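Local coordinates for alternansucrase (Leuconostoc mesenteroides, PDB 6HVG), which belongs to glycosyl hydrolase family 70, combining a barrel domain and a bound calcium ion with choline-binding-type repeats, at residues Q558-K566 with W661-V669. Numbering follows the deposited sequence.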
ATOM      1  N   GLN A 558      17.443   7.753  -5.567  1.00 45.96           N
ATOM      2  CA  GLN A 558      16.826   8.845  -4.805  1.00 45.00           C
ATOM      3  C   GLN A 558      17.938   9.757  -4.329  1.00 45.72           C
ATOM      4  O   GLN A 558      19.114   9.432  -4.530  1.00 47.13           O
ATOM      5  CB  GLN A 558      15.992   8.331  -3.639  1.00 41.38           C
ATOM      6  CG  GLN A 558      16.774   7.542  -2.620  1.00 42.75           C
ATOM      7  CD  GLN A 558      15.960   7.178  -1.399  1.00 42.80           C
ATOM      8  OE1 GLN A 558      14.922   7.782  -1.117  1.00 43.67           O
ATOM      9  NE2 GLN A 558      16.466   6.220  -0.626  1.00 41.62           N
ATOM     10  N   PRO A 559      17.595  10.926  -3.731  1.00 45.64           N
ATOM     11  CA  PRO A 559      18.661  11.860  -3.329  1.00 45.65           C
ATOM     12  C   PRO A 559      19.801  11.203  -2.537  1.00 45.20           C
ATOM     13  O   PRO A 559      20.965  11.332  -2.922  1.00 45.80           O
ATOM     14  CB  PRO A 559      17.910  12.903  -2.517  1.00 45.56           C
ATOM     15  CG  PRO A 559      16.548  12.920  -3.152  1.00 43.72           C
ATOM     16  CD  PRO A 559      16.261  11.530  -3.579  1.00 43.08           C
ATOM     17  N   ILE A 560      19.465  10.453  -1.493  1.00 44.21           N
ATOM     18  CA  ILE A 560      20.487   9.846  -0.652  1.00 46.62           C
ATOM     19  C   ILE A 560      21.204   8.693  -1.357  1.00 46.23           C
ATOM     20  O   ILE A 560      22.202   8.210  -0.862  1.00 48.10           O
ATOM     21  CB  ILE A 560      19.947   9.373   0.723  1.00 50.18           C
ATOM     22  CG1 ILE A 560      18.929   8.225   0.579  1.00 51.62           C
ATOM     23  CG2 ILE A 560      19.329  10.534   1.491  1.00 52.05           C
ATOM     24  CD1 ILE A 560      18.563   7.566   1.893  1.00 49.16           C
ATOM     25  N   ASN A 561      20.703   8.244  -2.502  1.00 46.53           N
ATOM     26  CA  ASN A 561      21.362   7.175  -3.253  1.00 48.73           C
ATOM     27  C   ASN A 561      21.574   7.546  -4.686  1.00 49.09           C
ATOM     28  O   ASN A 561      21.516   6.685  -5.565  1.00 52.61           O
ATOM     29  CB  ASN A 561      20.536   5.880  -3.205  1.00 49.33           C
ATOM     30  CG  ASN A 561      21.280   4.698  -3.793  1.00 47.51           C
ATOM     31  OD1 ASN A 561      22.463   4.534  -3.560  1.00 51.26           O
ATOM     32  ND2 ASN A 561      20.588   3.882  -4.568  1.00 47.78           N
ATOM     33  N   ILE A 562      21.803   8.825  -4.938  1.00 51.46           N
ATOM     34  CA  ILE A 562      21.879   9.307  -6.316  1.00 50.63           C
ATOM     35  C   ILE A 562      23.014   8.603  -7.069  1.00 52.05           C
ATOM     36  O   ILE A 562      22.900   8.387  -8.286  1.00 50.61           O
ATOM     37  CB  ILE A 562      22.018  10.841  -6.377  1.00 49.26           C
ATOM     38  CG1 ILE A 562      21.849  11.334  -7.814  1.00 49.98           C
ATOM     39  CG2 ILE A 562      23.349  11.272  -5.784  1.00 49.96           C
ATOM     40  CD1 ILE A 562      21.702  12.835  -7.940  1.00 50.98           C
ATOM     41  N   ASP A 563      24.071   8.199  -6.360  1.00 52.86           N
ATOM     42  CA  ASP A 563      25.226   7.532  -7.001  1.00 56.26           C
ATOM     43  C   ASP A 563      25.252   5.993  -6.862  1.00 57.49           C
ATOM     44  O   ASP A 563      26.256   5.358  -7.154  1.00 56.54           O
ATOM     45  CB  ASP A 563      26.547   8.141  -6.493  1.00 54.81           C
ATOM     46  CG  ASP A 563      26.818   7.852  -5.013  1.00 53.91           C
ATOM     47  OD1 ASP A 563      25.996   7.197  -4.342  1.00 51.67           O
ATOM     48  OD2 ASP A 563      27.880   8.280  -4.521  1.00 53.51           O
ATOM     49  N   GLY A 564      24.140   5.394  -6.441  1.00 58.14           N
ATOM     50  CA  GLY A 564      24.054   3.950  -6.246  1.00 57.54           C
ATOM     51  C   GLY A 564      24.808   3.402  -5.042  1.00 57.73           C
ATOM     52  O   GLY A 564      24.761   2.201  -4.802  1.00 56.73           O
ATOM     53  N   SER A 565      25.466   4.265  -4.260  1.00 57.85           N
ATOM     54  CA  SER A 565      26.343   3.802  -3.171  1.00 56.17           C
ATOM     55  C   SER A 565      25.610   3.084  -2.043  1.00 54.64           C
ATOM     56  O   SER A 565      26.253   2.448  -1.230  1.00 56.10           O
ATOM     57  CB  SER A 565      27.171   4.959  -2.600  1.00 57.18           C
ATOM     58  OG  SER A 565      26.344   5.977  -2.064  1.00 62.13           O
ATOM     59  N   LYS A 566      24.283   3.194  -1.993  1.00 53.58           N
ATOM     60  CA  LYS A 566      23.474   2.488  -1.008  1.00 54.65           C
ATOM     61  C   LYS A 566      22.545   1.423  -1.625  1.00 58.31           C
ATOM     62  O   LYS A 566      21.541   1.048  -1.002  1.00 55.10           O
ATOM     63  CB  LYS A 566      22.612   3.483  -0.221  1.00 56.77           C
ATOM     64  CG  LYS A 566      23.343   4.668   0.401  1.00 58.54           C
ATOM     65  CD  LYS A 566      22.374   5.437   1.297  1.00 60.02           C
ATOM     66  CE  LYS A 566      22.966   6.695   1.913  1.00 60.77           C
ATOM     67  NZ  LYS A 566      24.101   6.403   2.806  1.00 68.24           N
ATOM     68  N   TRP A 661       9.839  12.953   1.104  1.00 39.31           N
ATOM     69  CA  TRP A 661       9.452  12.412   2.396  1.00 38.99           C
ATOM     70  C   TRP A 661      10.619  11.926   3.263  1.00 42.10           C
ATOM     71  O   TRP A 661      10.505  11.951   4.481  1.00 42.52           O
ATOM     72  CB  TRP A 661       8.451  11.279   2.223  1.00 37.34           C
ATOM     73  CG  TRP A 661       7.130  11.668   1.716  1.00 36.49           C
ATOM     74  CD1 TRP A 661       6.644  11.461   0.469  1.00 37.16           C
ATOM     75  CD2 TRP A 661       6.091  12.330   2.444  1.00 37.79           C
ATOM     76  NE1 TRP A 661       5.354  11.951   0.362  1.00 37.14           N
ATOM     77  CE2 TRP A 661       4.992  12.488   1.565  1.00 36.95           C
ATOM     78  CE3 TRP A 661       5.977  12.807   3.750  1.00 36.61           C
ATOM     79  CZ2 TRP A 661       3.810  13.104   1.951  1.00 36.01           C
ATOM     80  CZ3 TRP A 661       4.793  13.403   4.129  1.00 36.17           C
ATOM     81  CH2 TRP A 661       3.731  13.549   3.236  1.00 35.77           C
ATOM     82  N   ASN A 662      11.736  11.510   2.661  1.00 43.88           N
ATOM     83  CA  ASN A 662      12.838  10.951   3.452  1.00 44.13           C
ATOM     84  C   ASN A 662      13.389  11.974   4.427  1.00 43.30           C
ATOM     85  O   ASN A 662      13.587  13.123   4.076  1.00 45.27           O
ATOM     86  CB  ASN A 662      13.983  10.445   2.574  1.00 45.05           C
ATOM     87  CG  ASN A 662      14.986   9.603   3.355  1.00 45.85           C
ATOM     88  OD1 ASN A 662      15.791  10.120   4.126  1.00 46.92           O
ATOM     89  ND2 ASN A 662      14.948   8.307   3.144  1.00 45.99           N
ATOM     90  N   GLY A 663      13.641  11.528   5.650  1.00 43.22           N
ATOM     91  CA  GLY A 663      14.095  12.387   6.722  1.00 42.24           C
ATOM     92  C   GLY A 663      15.459  12.994   6.483  1.00 44.53           C
ATOM     93  O   GLY A 663      15.812  13.939   7.180  1.00 46.76           O
ATOM     94  N   LYS A 664      16.226  12.468   5.523  1.00 44.95           N
ATOM     95  CA  LYS A 664      17.520  13.034   5.171  1.00 47.99           C
ATOM     96  C   LYS A 664      17.501  13.895   3.880  1.00 47.15           C
ATOM     97  O   LYS A 664      18.551  14.395   3.462  1.00 47.41           O
ATOM     98  CB  LYS A 664      18.549  11.921   5.021  1.00 54.42           C
ATOM     99  CG  LYS A 664      19.121  11.382   6.320  1.00 61.30           C
ATOM    100  CD  LYS A 664      20.070  10.197   6.082  1.00 72.79           C
ATOM    101  CE  LYS A 664      21.209  10.560   5.114  1.00 84.08           C
ATOM    102  NZ  LYS A 664      22.278   9.531   4.924  1.00 90.08           N
ATOM    103  N   ASP A 665      16.332  14.074   3.268  1.00 43.54           N
ATOM    104  CA  ASP A 665      16.204  14.893   2.069  1.00 44.47           C
ATOM    105  C   ASP A 665      16.446  16.408   2.321  1.00 43.64           C
ATOM    106  O   ASP A 665      17.069  17.083   1.517  1.00 39.33           O
ATOM    107  CB  ASP A 665      14.812  14.701   1.432  1.00 47.73           C
ATOM    108  CG  ASP A 665      14.687  13.416   0.611  1.00 46.88           C
ATOM    109  OD1 ASP A 665      15.709  12.737   0.430  1.00 48.92           O
ATOM    110  OD2 ASP A 665      13.555  13.110   0.131  1.00 44.80           O
ATOM    111  N   PRO A 666      15.937  16.952   3.427  1.00 44.82           N
ATOM    112  CA  PRO A 666      16.212  18.357   3.707  1.00 48.26           C
ATOM    113  C   PRO A 666      17.668  18.745   3.577  1.00 48.58           C
ATOM    114  O   PRO A 666      17.967  19.750   2.977  1.00 53.37           O
ATOM    115  CB  PRO A 666      15.762  18.504   5.155  1.00 47.11           C
ATOM    116  CG  PRO A 666      14.599  17.593   5.234  1.00 46.49           C
ATOM    117  CD  PRO A 666      14.999  16.389   4.406  1.00 45.02           C
ATOM    118  N   GLN A 667      18.563  17.934   4.119  1.00 48.43           N
ATOM    119  CA  GLN A 667      19.989  18.246   4.149  1.00 48.60           C
ATOM    120  C   GLN A 667      20.611  18.060   2.773  1.00 47.85           C
ATOM    121  O   GLN A 667      21.486  18.832   2.393  1.00 45.91           O
ATOM    122  CB  GLN A 667      20.722  17.373   5.176  1.00 52.22           C
ATOM    123  CG  GLN A 667      20.398  17.663   6.643  1.00 57.60           C
ATOM    124  CD  GLN A 667      18.967  17.273   7.070  1.00 60.47           C
ATOM    125  OE1 GLN A 667      18.377  16.315   6.548  1.00 53.39           O
ATOM    126  NE2 GLN A 667      18.386  18.062   7.975  1.00 62.56           N
ATOM    127  N   TYR A 668      20.153  17.052   2.023  1.00 47.11           N
ATOM    128  CA  TYR A 668      20.543  16.918   0.621  1.00 46.18           C
ATOM    129  C   TYR A 668      20.171  18.178  -0.159  1.00 46.01           C
ATOM    130  O   TYR A 668      21.012  18.775  -0.808  1.00 47.29           O
ATOM    131  CB  TYR A 668      19.863  15.715  -0.036  1.00 47.22           C
ATOM    132  CG  TYR A 668      20.193  15.576  -1.506  1.00 47.68           C
ATOM    133  CD1 TYR A 668      19.445  16.235  -2.476  1.00 47.66           C
ATOM    134  CD2 TYR A 668      21.253  14.795  -1.921  1.00 46.51           C
ATOM    135  CE1 TYR A 668      19.765  16.131  -3.818  1.00 49.30           C
ATOM    136  CE2 TYR A 668      21.568  14.674  -3.256  1.00 48.22           C
ATOM    137  CZ  TYR A 668      20.833  15.334  -4.208  1.00 48.22           C
ATOM    138  OH  TYR A 668      21.189  15.200  -5.532  1.00 46.46           O
ATOM    139  N   VAL A 669      18.904  18.576  -0.086  1.00 45.62           N
ATOM    140  CA  VAL A 669      18.403  19.698  -0.860  1.00 46.63           C
ATOM    141  C   VAL A 669      19.225  20.960  -0.571  1.00 48.86           C
ATOM    142  O   VAL A 669      19.549  21.728  -1.471  1.00 52.01           O
ATOM    143  CB  VAL A 669      16.899  19.937  -0.581  1.00 47.82           C
ATOM    144  CG1 VAL A 669      16.422  21.259  -1.190  1.00 47.57           C
ATOM    145  CG2 VAL A 669      16.046  18.781  -1.102  1.00 44.47           C
TER
HETATM  146  O   HOH W   1      16.642  10.357  -0.781  1.00 42.03           O
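Pro-559, in a short 3-10 turn, faces Asp-665 at the start of helix 665-671, their CA atoms 6.7 Å apart. The central contact is a CH-pi interaction: Pro-559 CB lies over the Tyr-668 ring, 3.7 Å from its centroid and 12° off the normal. With CG anti to the backbone N (chi1 177°), Tyr-668 carries its ring out from the helix and under the proline. The ring's phenol end goes on to Ile-562, whose CD1 sits 3.4 Å from Tyr-668 OH, the two side chains crossing at about a right angle. Ile-560 covers the other end of the contact, its two branches dividing the work: CG2 packs at 3.9 Å on Lys-664 CB, while CD1 reaches the amide nitrogen of Asn-662. The oxygen of that amide is used within segment 661-669, where Asn-662 OD1 takes Lys-664 N (2.8 Å) on an in-plane lone pair and caps the turn leading into the helix. One water supplies the polar link, accepting from Ile-560 N and donating to Asp-665 OD1, with its oxygen 2.8 Å from Asp-665 OD1. Further out, Lys-566 and Lys-664 meet tip to tip, NZ to NZ 4.2 Å. Asp-624 is touched by Gln-558 and Pro-559 and accepts from Asn-662 N. The loop between strands 534-537 and 580-582 is thus laid against the connection between barrel strands 657-658 and 678-679, with the Gln-558 side chain about 9 Å from the calcium ion. The direct contacts join the segments by van der Waals packing, several of them carbon against a polar atom, with the water bridging a backbone N-H to a carboxylate, while the two lysine ammonium groups probably add a mild repulsion at the margin.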